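Local coordinates for cupin 2, conserved barrel domain protein (Novosphingobium aromaticivorans DSM 12444, PDB 3ES1) that is of unknown function but adopts a cupin-like beta-barrel fold, packed as a dimer in which the sheet of one subunit continues into the other, at residues Arg82-Leu87 against Ile147-Ile152; Ile100-Val105 against Ile127-Gly132; Ile110-Asp115 against Thr133-Arg138. All blocks are in the same frame, centred on the assembly; numbering follows the deposited sequence. Where two conformers were deposited one is given.

Contact 1 (Arg82-Leu87 against Ile147-Ile152); sequences RVVDML and IAFILI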
loop_
_atom_site.group_PDB
_atom_site.type_symbol
_atom_site.label_atom_id
_atom_site.label_comp_id
_atom_site.label_asym_id
_atom_site.label_seq_id
_atom_site.Cartn_x
_atom_site.Cartn_y
_atom_site.Cartn_z
ATOM N N ARG A 82 -4.789 0.211 -6.260
ATOM C CA ARG A 82 -6.101 -0.334 -6.600
ATOM C C ARG A 82 -6.433 -1.516 -5.718
ATOM O O ARG A 82 -5.537 -2.158 -5.127
ATOM C CB ARG A 82 -6.154 -0.700 -8.100
ATOM C CG ARG A 82 -5.231 -1.809 -8.480
ATOM C CD ARG A 82 -5.413 -2.201 -9.921
ATOM N NE ARG A 82 -4.309 -3.050 -10.304
ATOM C CZ ARG A 82 -3.352 -2.703 -11.154
ATOM N NH1 ARG A 82 -3.392 -1.550 -11.780
ATOM N NH2 ARG A 82 -2.389 -3.565 -11.413
ATOM N N VAL A 83 -7.735 -1.797 -5.631
ATOM C CA VAL A 83 -8.268 -2.948 -4.944
ATOM C C VAL A 83 -8.772 -3.988 -5.970
ATOM O O VAL A 83 -9.550 -3.675 -6.891
ATOM C CB VAL A 83 -9.398 -2.538 -3.953
ATOM C CG1 VAL A 83 -10.018 -3.779 -3.308
ATOM C CG2 VAL A 83 -8.919 -1.530 -2.917
ATOM N N VAL A 84 -8.283 -5.203 -5.814
ATOM C CA VAL A 84 -8.646 -6.345 -6.723
ATOM C C VAL A 84 -9.262 -7.473 -5.912
ATOM O O VAL A 84 -8.676 -7.977 -4.943
ATOM C CB VAL A 84 -7.447 -6.873 -7.589
ATOM C CG1 VAL A 84 -7.879 -8.008 -8.526
ATOM C CG2 VAL A 84 -6.864 -5.733 -8.431
ATOM N N ASP A 85 -10.476 -7.837 -6.312
ATOM C CA ASP A 85 -11.191 -8.980 -5.704
ATOM C C ASP A 85 -11.132 -10.126 -6.667
ATOM O O ASP A 85 -11.787 -10.118 -7.712
ATOM C CB ASP A 85 -12.650 -8.659 -5.428
ATOM C CG ASP A 85 -12.842 -7.506 -4.446
ATOM O OD1 ASP A 85 -11.879 -7.069 -3.775
ATOM O OD2 ASP A 85 -14.001 -7.065 -4.308
HETATM N N MSE A 86 -10.325 -11.112 -6.292
HETATM C CA MSE A 86 -10.154 -12.348 -7.064
HETATM C C MSE A 86 -11.315 -13.265 -6.706
HETATM O O MSE A 86 -11.568 -13.547 -5.530
HETATM C CB MSE A 86 -8.821 -13.047 -6.749
HETATM C CG MSE A 86 -7.527 -12.297 -7.145
HETATM SE SE MSE A 86 -7.443 -11.746 -9.002
HETATM C CE MSE A 86 -7.000 -13.363 -9.940
ATOM N N LEU A 87 -12.037 -13.701 -7.728
ATOM C CA LEU A 87 -13.239 -14.535 -7.515
ATOM C C LEU A 87 -12.890 -16.009 -7.319
ATOM O O LEU A 87 -11.830 -16.464 -7.760
ATOM C CB LEU A 87 -14.266 -14.341 -8.651
ATOM C CG LEU A 87 -15.262 -13.149 -8.561
ATOM C CD1 LEU A 87 -14.677 -11.873 -8.172
ATOM C CD2 LEU A 87 -16.007 -12.939 -9.829
ATOM N N ILE A 147 -7.496 -8.012 -2.323
ATOM C CA ILE A 147 -6.116 -7.574 -2.165
ATOM C C ILE A 147 -5.979 -6.105 -2.566
ATOM O O ILE A 147 -6.506 -5.668 -3.564
ATOM C CB ILE A 147 -5.103 -8.444 -3.021
ATOM C CG1 ILE A 147 -5.287 -9.949 -2.761
ATOM C CG2 ILE A 147 -3.646 -8.042 -2.697
ATOM C CD1 ILE A 147 -4.557 -10.888 -3.759
ATOM N N ALA A 148 -5.308 -5.349 -1.710
ATOM C CA ALA A 148 -4.915 -3.962 -2.039
ATOM C C ALA A 148 -3.520 -4.009 -2.621
ATOM O O ALA A 148 -2.571 -4.546 -1.987
ATOM C CB ALA A 148 -4.919 -3.069 -0.754
ATOM N N PHE A 149 -3.390 -3.431 -3.807
ATOM C CA PHE A 149 -2.122 -3.381 -4.511
ATOM C C PHE A 149 -1.643 -1.956 -4.714
ATOM O O PHE A 149 -2.356 -1.093 -5.242
ATOM C CB PHE A 149 -2.228 -4.013 -5.906
ATOM C CG PHE A 149 -2.348 -5.492 -5.909
ATOM C CD1 PHE A 149 -1.281 -6.290 -5.547
ATOM C CD2 PHE A 149 -3.519 -6.094 -6.301
ATOM C CE1 PHE A 149 -1.394 -7.683 -5.560
ATOM C CE2 PHE A 149 -3.631 -7.504 -6.342
ATOM C CZ PHE A 149 -2.584 -8.289 -5.971
ATOM N N ILE A 150 -0.390 -1.751 -4.336
ATOM C CA ILE A 150 0.333 -0.523 -4.612
ATOM C C ILE A 150 1.514 -0.787 -5.553
ATOM O O ILE A 150 2.446 -1.501 -5.220
ATOM C CB ILE A 150 0.844 0.153 -3.322
ATOM C CG1 ILE A 150 -0.303 0.470 -2.340
ATOM C CG2 ILE A 150 1.588 1.481 -3.649
ATOM C CD1 ILE A 150 -0.820 -0.702 -1.468
ATOM N N LEU A 151 1.474 -0.168 -6.725
ATOM C CA LEU A 151 2.476 -0.413 -7.739
ATOM C C LEU A 151 3.309 0.838 -7.930
ATOM O O LEU A 151 2.795 1.906 -8.182
ATOM C CB LEU A 151 1.834 -0.888 -9.084
ATOM C CG LEU A 151 0.924 -2.142 -9.022
ATOM C CD1 LEU A 151 -0.565 -1.792 -8.717
ATOM C CD2 LEU A 151 1.007 -2.979 -10.316
ATOM N N ILE A 152 4.619 0.670 -7.818
ATOM C CA ILE A 152 5.551 1.788 -7.897
ATOM C C ILE A 152 6.562 1.531 -9.010
ATOM O O ILE A 152 7.199 0.483 -9.067
ATOM C CB ILE A 152 6.299 1.994 -6.543
ATOM C CG1 ILE A 152 5.337 2.342 -5.399
ATOM C CG2 ILE A 152 7.365 3.111 -6.660
ATOM C CD1 ILE A 152 5.938 2.141 -4.003
#

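Contact 2 (Ile100-Val105 against Ile127-Gly132); sequences IDYGIV and IIVQRG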
loop_
_atom_site.group_PDB
_atom_site.type_symbol
_atom_site.label_atom_id
_atom_site.label_comp_id
_atom_site.label_asym_id
_atom_site.label_seq_id
_atom_site.Cartn_x
_atom_site.Cartn_y
_atom_site.Cartn_z
ATOM N N ILE A 100 7.772 -2.217 -8.634
ATOM C CA ILE A 100 7.718 -2.982 -7.386
ATOM C C ILE A 100 6.325 -2.754 -6.844
ATOM O O ILE A 100 5.815 -1.654 -6.885
ATOM C CB ILE A 100 8.844 -2.574 -6.358
ATOM C CG1 ILE A 100 8.946 -3.569 -5.189
ATOM C CG2 ILE A 100 8.727 -1.115 -5.809
ATOM C CD1 ILE A 100 10.156 -3.298 -4.232
ATOM N N ASP A 101 5.693 -3.827 -6.402
ATOM C CA ASP A 101 4.351 -3.770 -5.877
ATOM C C ASP A 101 4.250 -4.279 -4.450
ATOM O O ASP A 101 4.814 -5.267 -4.133
ATOM C CB ASP A 101 3.372 -4.579 -6.715
ATOM C CG ASP A 101 3.720 -4.617 -8.163
ATOM O OD1 ASP A 101 3.963 -3.563 -8.711
ATOM O OD2 ASP A 101 3.710 -5.708 -8.680
ATOM N N TYR A 102 3.511 -3.588 -3.622
ATOM C CA TYR A 102 3.173 -4.045 -2.291
ATOM C C TYR A 102 1.722 -4.520 -2.347
ATOM O O TYR A 102 0.810 -3.757 -2.645
ATOM C CB TYR A 102 3.330 -2.937 -1.238
ATOM C CG TYR A 102 4.663 -2.288 -1.217
ATOM C CD1 TYR A 102 5.848 -3.059 -1.322
ATOM C CD2 TYR A 102 4.792 -0.887 -1.095
ATOM C CE1 TYR A 102 7.109 -2.440 -1.295
ATOM C CE2 TYR A 102 6.067 -0.274 -1.074
ATOM C CZ TYR A 102 7.224 -1.065 -1.142
ATOM O OH TYR A 102 8.472 -0.451 -1.122
ATOM N N GLY A 103 1.518 -5.786 -2.055
ATOM C CA GLY A 103 0.162 -6.337 -2.024
ATOM C C GLY A 103 -0.219 -6.722 -0.619
ATOM O O GLY A 103 0.544 -7.391 0.070
ATOM N N ILE A 104 -1.428 -6.323 -0.212
ATOM C CA ILE A 104 -1.930 -6.636 1.134
ATOM C C ILE A 104 -3.228 -7.385 1.056
ATOM O O ILE A 104 -4.233 -6.898 0.493
ATOM C CB ILE A 104 -2.063 -5.357 2.052
ATOM C CG1 ILE A 104 -0.739 -4.539 2.049
ATOM C CG2 ILE A 104 -2.338 -5.752 3.502
ATOM C CD1 ILE A 104 -0.708 -3.406 1.023
ATOM N N VAL A 105 -3.219 -8.571 1.630
ATOM C CA VAL A 105 -4.421 -9.424 1.579
ATOM C C VAL A 105 -5.425 -8.947 2.643
ATOM O O VAL A 105 -5.201 -9.128 3.858
ATOM C CB VAL A 105 -4.098 -10.949 1.689
ATOM C CG1 VAL A 105 -5.350 -11.783 1.434
ATOM C CG2 VAL A 105 -2.971 -11.382 0.731
ATOM N N ILE A 127 1.377 -9.829 3.432
ATOM C CA ILE A 127 1.928 -8.843 2.487
ATOM C C ILE A 127 2.924 -9.445 1.510
ATOM O O ILE A 127 3.855 -10.169 1.888
ATOM C CB ILE A 127 2.587 -7.656 3.240
ATOM C CG1 ILE A 127 1.525 -6.935 4.115
ATOM C CG2 ILE A 127 3.245 -6.694 2.253
ATOM C CD1 ILE A 127 2.081 -5.849 5.115
ATOM N N ILE A 128 2.721 -9.089 0.240
ATOM C CA ILE A 128 3.607 -9.482 -0.840
ATOM C C ILE A 128 4.444 -8.281 -1.303
ATOM O O ILE A 128 3.923 -7.189 -1.523
ATOM C CB ILE A 128 2.875 -10.048 -2.072
ATOM C CG1 ILE A 128 1.866 -11.160 -1.662
ATOM C CG2 ILE A 128 3.884 -10.537 -3.074
ATOM C CD1 ILE A 128 0.468 -10.582 -1.502
ATOM N N VAL A 129 5.748 -8.519 -1.400
ATOM C CA VAL A 129 6.678 -7.570 -2.054
ATOM C C VAL A 129 7.063 -8.159 -3.408
ATOM O O VAL A 129 7.886 -9.078 -3.485
ATOM C CB VAL A 129 7.915 -7.305 -1.161
ATOM C CG1 VAL A 129 8.845 -6.239 -1.751
ATOM C CG2 VAL A 129 7.451 -6.895 0.274
ATOM N N GLN A 130 6.448 -7.645 -4.460
ATOM C CA GLN A 130 6.593 -8.180 -5.801
ATOM C C GLN A 130 7.660 -7.390 -6.528
ATOM O O GLN A 130 7.453 -6.296 -6.880
ATOM C CB GLN A 130 5.251 -8.185 -6.571
ATOM C CG GLN A 130 5.241 -8.826 -7.931
ATOM C CD GLN A 130 4.702 -10.252 -7.898
ATOM O OE1 GLN A 130 5.407 -11.171 -8.103
ATOM N NE2 GLN A 130 3.484 -10.393 -7.585
ATOM N N ARG A 131 8.819 -7.990 -6.718
ATOM C CA ARG A 131 10.025 -7.283 -7.203
ATOM C C ARG A 131 10.249 -7.465 -8.723
ATOM O O ARG A 131 11.320 -7.862 -9.173
ATOM C CB ARG A 131 11.240 -7.671 -6.349
ATOM C CG ARG A 131 11.105 -7.184 -4.883
ATOM C CD ARG A 131 12.238 -7.616 -4.004
ATOM N NE ARG A 131 13.513 -7.170 -4.574
ATOM C CZ ARG A 131 14.371 -7.957 -5.193
ATOM N NH1 ARG A 131 14.106 -9.237 -5.358
ATOM N NH2 ARG A 131 15.486 -7.443 -5.688
ATOM N N GLY A 132 9.210 -7.097 -9.462
ATOM C CA GLY A 132 9.216 -7.012 -10.956
ATOM C C GLY A 132 9.209 -8.381 -11.600
ATOM O O GLY A 132 9.673 -8.614 -12.714
HETATM O O HOH W 1 6.128 -6.105 -10.057
HETATM O O HOH W 2 1.976 -7.627 -7.603
#

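Contact 3 (Ile110-Asp115 against Thr133-Arg138); sequences IELELD and TNHLWR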
loop_
_atom_site.group_PDB
_atom_site.type_symbol
_atom_site.label_atom_id
_atom_site.label_comp_id
_atom_site.label_asym_id
_atom_site.label_seq_id
_atom_site.Cartn_x
_atom_site.Cartn_y
_atom_site.Cartn_z
ATOM N N ILE A 110 -5.036 -16.167 -0.992
ATOM C CA ILE A 110 -4.613 -16.171 -2.397
ATOM C C ILE A 110 -3.353 -17.021 -2.652
ATOM O O ILE A 110 -2.438 -17.099 -1.831
ATOM C CB ILE A 110 -4.351 -14.725 -2.913
ATOM C CG1 ILE A 110 -4.528 -14.673 -4.433
ATOM C CG2 ILE A 110 -2.938 -14.260 -2.549
ATOM C CD1 ILE A 110 -6.019 -14.846 -4.922
ATOM N N GLU A 111 -3.355 -17.667 -3.813
ATOM C CA GLU A 111 -2.198 -18.414 -4.318
ATOM C C GLU A 111 -1.413 -17.539 -5.287
ATOM O O GLU A 111 -1.915 -17.109 -6.321
ATOM C CB GLU A 111 -2.669 -19.661 -5.062
ATOM C CG GLU A 111 -1.514 -20.525 -5.607
ATOM C CD GLU A 111 -1.964 -21.919 -5.851
ATOM O OE1 GLU A 111 -2.502 -22.172 -6.955
ATOM O OE2 GLU A 111 -1.813 -22.735 -4.918
ATOM N N LEU A 112 -0.172 -17.284 -4.933
ATOM C CA LEU A 112 0.742 -16.576 -5.822
ATOM C C LEU A 112 1.598 -17.582 -6.539
ATOM O O LEU A 112 2.366 -18.319 -5.914
ATOM C CB LEU A 112 1.615 -15.619 -5.035
ATOM C CG LEU A 112 2.788 -14.906 -5.700
ATOM C CD1 LEU A 112 2.321 -14.081 -6.921
ATOM C CD2 LEU A 112 3.472 -14.026 -4.734
ATOM N N GLU A 113 1.512 -17.542 -7.861
ATOM C CA GLU A 113 2.338 -18.394 -8.727
ATOM C C GLU A 113 3.321 -17.554 -9.533
ATOM O O GLU A 113 2.935 -16.564 -10.183
ATOM C CB GLU A 113 1.473 -19.229 -9.670
ATOM C CG GLU A 113 2.293 -20.176 -10.533
ATOM C CD GLU A 113 1.468 -21.117 -11.395
ATOM O OE1 GLU A 113 0.318 -21.466 -10.998
ATOM O OE2 GLU A 113 2.011 -21.546 -12.459
ATOM N N LEU A 114 4.579 -17.995 -9.495
ATOM C CA LEU A 114 5.680 -17.345 -10.208
ATOM C C LEU A 114 6.105 -18.209 -11.384
ATOM O O LEU A 114 5.262 -18.812 -12.014
ATOM C CB LEU A 114 6.840 -17.067 -9.273
ATOM C CG LEU A 114 6.485 -16.257 -8.009
ATOM C CD1 LEU A 114 7.719 -15.996 -7.195
ATOM C CD2 LEU A 114 5.856 -14.934 -8.312
ATOM N N ASP A 115 7.406 -18.288 -11.667
ATOM C CA ASP A 115 7.874 -19.039 -12.855
ATOM C C ASP A 115 7.884 -20.534 -12.552
ATOM O O ASP A 115 8.078 -20.991 -11.423
ATOM C CB ASP A 115 9.278 -18.571 -13.389
ATOM C CG ASP A 115 9.211 -17.339 -14.320
ATOM O OD1 ASP A 115 8.222 -17.177 -15.069
ATOM O OD2 ASP A 115 10.178 -16.510 -14.370
ATOM N N THR A 133 8.637 -9.297 -10.855
ATOM C CA THR A 133 8.540 -10.707 -11.258
ATOM C C THR A 133 7.300 -11.114 -12.036
ATOM O O THR A 133 6.154 -10.721 -11.727
ATOM C CB THR A 133 8.661 -11.581 -10.008
ATOM O OG1 THR A 133 7.923 -10.992 -8.944
ATOM C CG2 THR A 133 10.161 -11.690 -9.547
ATOM N N ASN A 134 7.547 -11.959 -13.026
ATOM C CA ASN A 134 6.472 -12.720 -13.681
ATOM C C ASN A 134 5.642 -13.491 -12.646
ATOM O O ASN A 134 6.188 -14.189 -11.777
ATOM C CB ASN A 134 7.051 -13.674 -14.737
ATOM C CG ASN A 134 6.034 -14.093 -15.738
ATOM O OD1 ASN A 134 5.131 -13.308 -16.117
ATOM N ND2 ASN A 134 6.155 -15.347 -16.201
ATOM N N HIS A 135 4.339 -13.284 -12.686
ATOM C CA HIS A 135 3.396 -13.923 -11.722
ATOM C C HIS A 135 1.942 -13.964 -12.183
ATOM O O HIS A 135 1.503 -13.201 -13.057
ATOM C CB HIS A 135 3.406 -13.150 -10.386
ATOM C CG HIS A 135 2.823 -11.779 -10.522
ATOM N ND1 HIS A 135 3.525 -10.746 -11.108
ATOM C CD2 HIS A 135 1.559 -11.322 -10.333
ATOM C CE1 HIS A 135 2.751 -9.672 -11.160
ATOM N NE2 HIS A 135 1.547 -10.004 -10.726
ATOM N N LEU A 136 1.171 -14.812 -11.509
ATOM C CA LEU A 136 -0.303 -14.745 -11.553
ATOM C C LEU A 136 -0.858 -14.935 -10.139
ATOM O O LEU A 136 -0.184 -15.462 -9.240
ATOM C CB LEU A 136 -0.888 -15.814 -12.535
ATOM C CG LEU A 136 -0.766 -17.323 -12.254
ATOM C CD1 LEU A 136 -1.771 -17.805 -11.154
ATOM C CD2 LEU A 136 -0.973 -18.116 -13.515
ATOM N N TRP A 137 -2.083 -14.492 -9.958
ATOM C CA TRP A 137 -2.843 -14.702 -8.720
ATOM C C TRP A 137 -3.996 -15.688 -8.975
ATOM O O TRP A 137 -4.734 -15.538 -9.938
ATOM C CB TRP A 137 -3.430 -13.387 -8.196
ATOM C CG TRP A 137 -2.429 -12.305 -7.991
ATOM C CD1 TRP A 137 -2.125 -11.317 -8.867
ATOM C CD2 TRP A 137 -1.529 -12.149 -6.884
ATOM N NE1 TRP A 137 -1.118 -10.516 -8.383
ATOM C CE2 TRP A 137 -0.717 -11.006 -7.171
ATOM C CE3 TRP A 137 -1.313 -12.852 -5.696
ATOM C CZ2 TRP A 137 0.246 -10.543 -6.303
ATOM C CZ3 TRP A 137 -0.356 -12.382 -4.833
ATOM C CH2 TRP A 137 0.417 -11.237 -5.140
ATOM N N ARG A 138 -4.117 -16.662 -8.096
ATOM C CA ARG A 138 -5.139 -17.724 -8.193
ATOM C C ARG A 138 -5.871 -17.911 -6.890
ATOM O O ARG A 138 -5.267 -18.063 -5.849
ATOM C CB ARG A 138 -4.522 -19.069 -8.642
ATOM C CG ARG A 138 -5.560 -20.197 -8.848
ATOM C CD ARG A 138 -4.903 -21.499 -9.266
ATOM N NE ARG A 138 -4.272 -21.374 -10.577
ATOM C CZ ARG A 138 -2.967 -21.372 -10.785
ATOM N NH1 ARG A 138 -2.129 -21.508 -9.775
ATOM N NH2 ARG A 138 -2.515 -21.266 -12.018
#

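Contact 1 (Arg82-Leu87 against Ile147-Ile152)
Arg82-Val84 and Ile147-Phe149 pair as antiparallel strands near the centre of the chain, inside the main sheet of the cupin barrel. Two hydrogen-bonded pairs flank the non-hydrogen-bonded pair Val83-Ala148. At one, Phe149 N reaches Arg82 O at 2.8 Å, and Arg82 N returns the bond to Phe149 O; at the other, Val84 N and Ile147 N exchange bonds with the opposite carbonyls. Val83 CA also brings its hydrogen to Ile147 O, 3.5 Å away. On the face carrying Arg82, Val84 and Phe149, the Val84 methyl CG2 sits at the edge of the Phe149 ring, 4.0 Å from CD2. Arg82 takes CG between its N and carbonyl carbon (chi1 65°) and runs extended to NE. One face of its guanidinium is covered toward the rim by Leu151 CD1, while Leu151 CD2 comes 3.6 Å from Arg82 NH2, so an apolar leucine suits the cation's flat face. The Phe149 ring, large and apolar, goes on to meet Trp137, probably in the barrel interior, while Arg82 and Val84 stay partly exposed. On the other face Val83 packs on Val50 and on Ile127 of the second subunit. Such a two-faced pair is consistent with a dimeric cupin.

Contact 2 (Ile100-Val105 against Ile127-Gly132)
Asp101 and Gln130 meet through their first torsions: Asp101 CG is turned beside its backbone N, off the staggered position (chi1 -32°), whereas Gln130 CG stands anti to its backbone N (chi1 -175°). The side chains cross at a slant, with Asp101 OD2 3.6 Å from Gln130 CG, and a bend at chi2 leads the amide away. A water joins the polar ends, giving a proton to Asp101 OD2 at 2.8 Å and accepting one from Gln130 NE2; Ser99 holds Asp101 OD1 and Thr133 holds Gln130 OE1. Backbone bonds tie Asp101 to Gln130 and Gly103 to Ile128, with Ile128 N 2.8 Å from Gly103 O. Glycine suits position 103 because Ile128 CD1 lies 3.6 Å from Gly103 O, where a side chain would be pressed. On the opposite face, branched residues suit the strands: Ile104 and Ile127 run side by side, CG1 to CG1 at 3.9 Å, and Val129 CG1 meets the rim of the Tyr102 ring at CE1. Ile127-Val129 pair in parallel with a strand of the second subunit. A hydrated Asp101-Gln130 face and a mainly apolar face toward the second subunit are consistent with the two sides of a cupin barrel wall.

Contact 3 (Ile110-Asp115 against Thr133-Arg138)
Leu112 and Trp137 form the tightly packed half of this antiparallel contact, while Glu111, Glu113 and Arg138 occupy the more exposed face. Leu112 CD1 lies over the six-membered ring of Trp137 in a CH-pi contact, 3.8 Å from its centroid, and Ile110 CG2 comes equally close to Trp137 CE3. Branched aliphatics suit such a broad indole, which also packs on Ile128 and Gln130. His135 ND1 donates to Thr133 O at 2.7 Å in the ring plane, which fixes the imidazole's rotation. Leu114 CD2 approaches buried Asn134 O, which has no hydrogen-bonding partner. At the far end, Asn134 ND2 gives a straight bond to Asp115 OD1, while Asp115 OD2 accepts from Ala27 N of the second subunit.

On the other face, Arg138 sets CG anti to its backbone N (chi1 -176°) and bends at chi3, and its guanidinium passes over Leu136 CD1. Its NH1 serves two acids at once: Glu111 OE1 at 2.9 Å, on the anti side, and Glu113 OE1 at 2.7 Å, nearly along the C-O axis. NH2 adds a second bond to the same oxygen of Glu113. A leucine in place of Arg138 would probably leave the two glutamates, and Glu91 at NE, without their shared cation and free to repel one another. Charge thus ties the strands on the partly exposed side, where long side chains reach across, and shape on the buried one.

Contacts 1 and 2 belong to one sheet: strands 145-153 and 99-107 are neighbours, their contact centres about 10 Å apart, with Ala148 O 2.8 Å from Ile104 N. Contact 3 lies in the smaller sheet, its centre about 13 Å from contact 1 and 11 Å from contact 2; the two sheets touch through Trp137 CZ2 and Phe149 CE1 (3.4 Å) and through Gln130 NE2 near His135 CG. These residues probably face the barrel interior, where His135 NE2 is 5.2 Å from Asp101 OD2. His95, Asp101, Gly132 and His135 fall at sequence positions like those of the two cupin motifs, so this region may be the functional site, though its ligand is unknown.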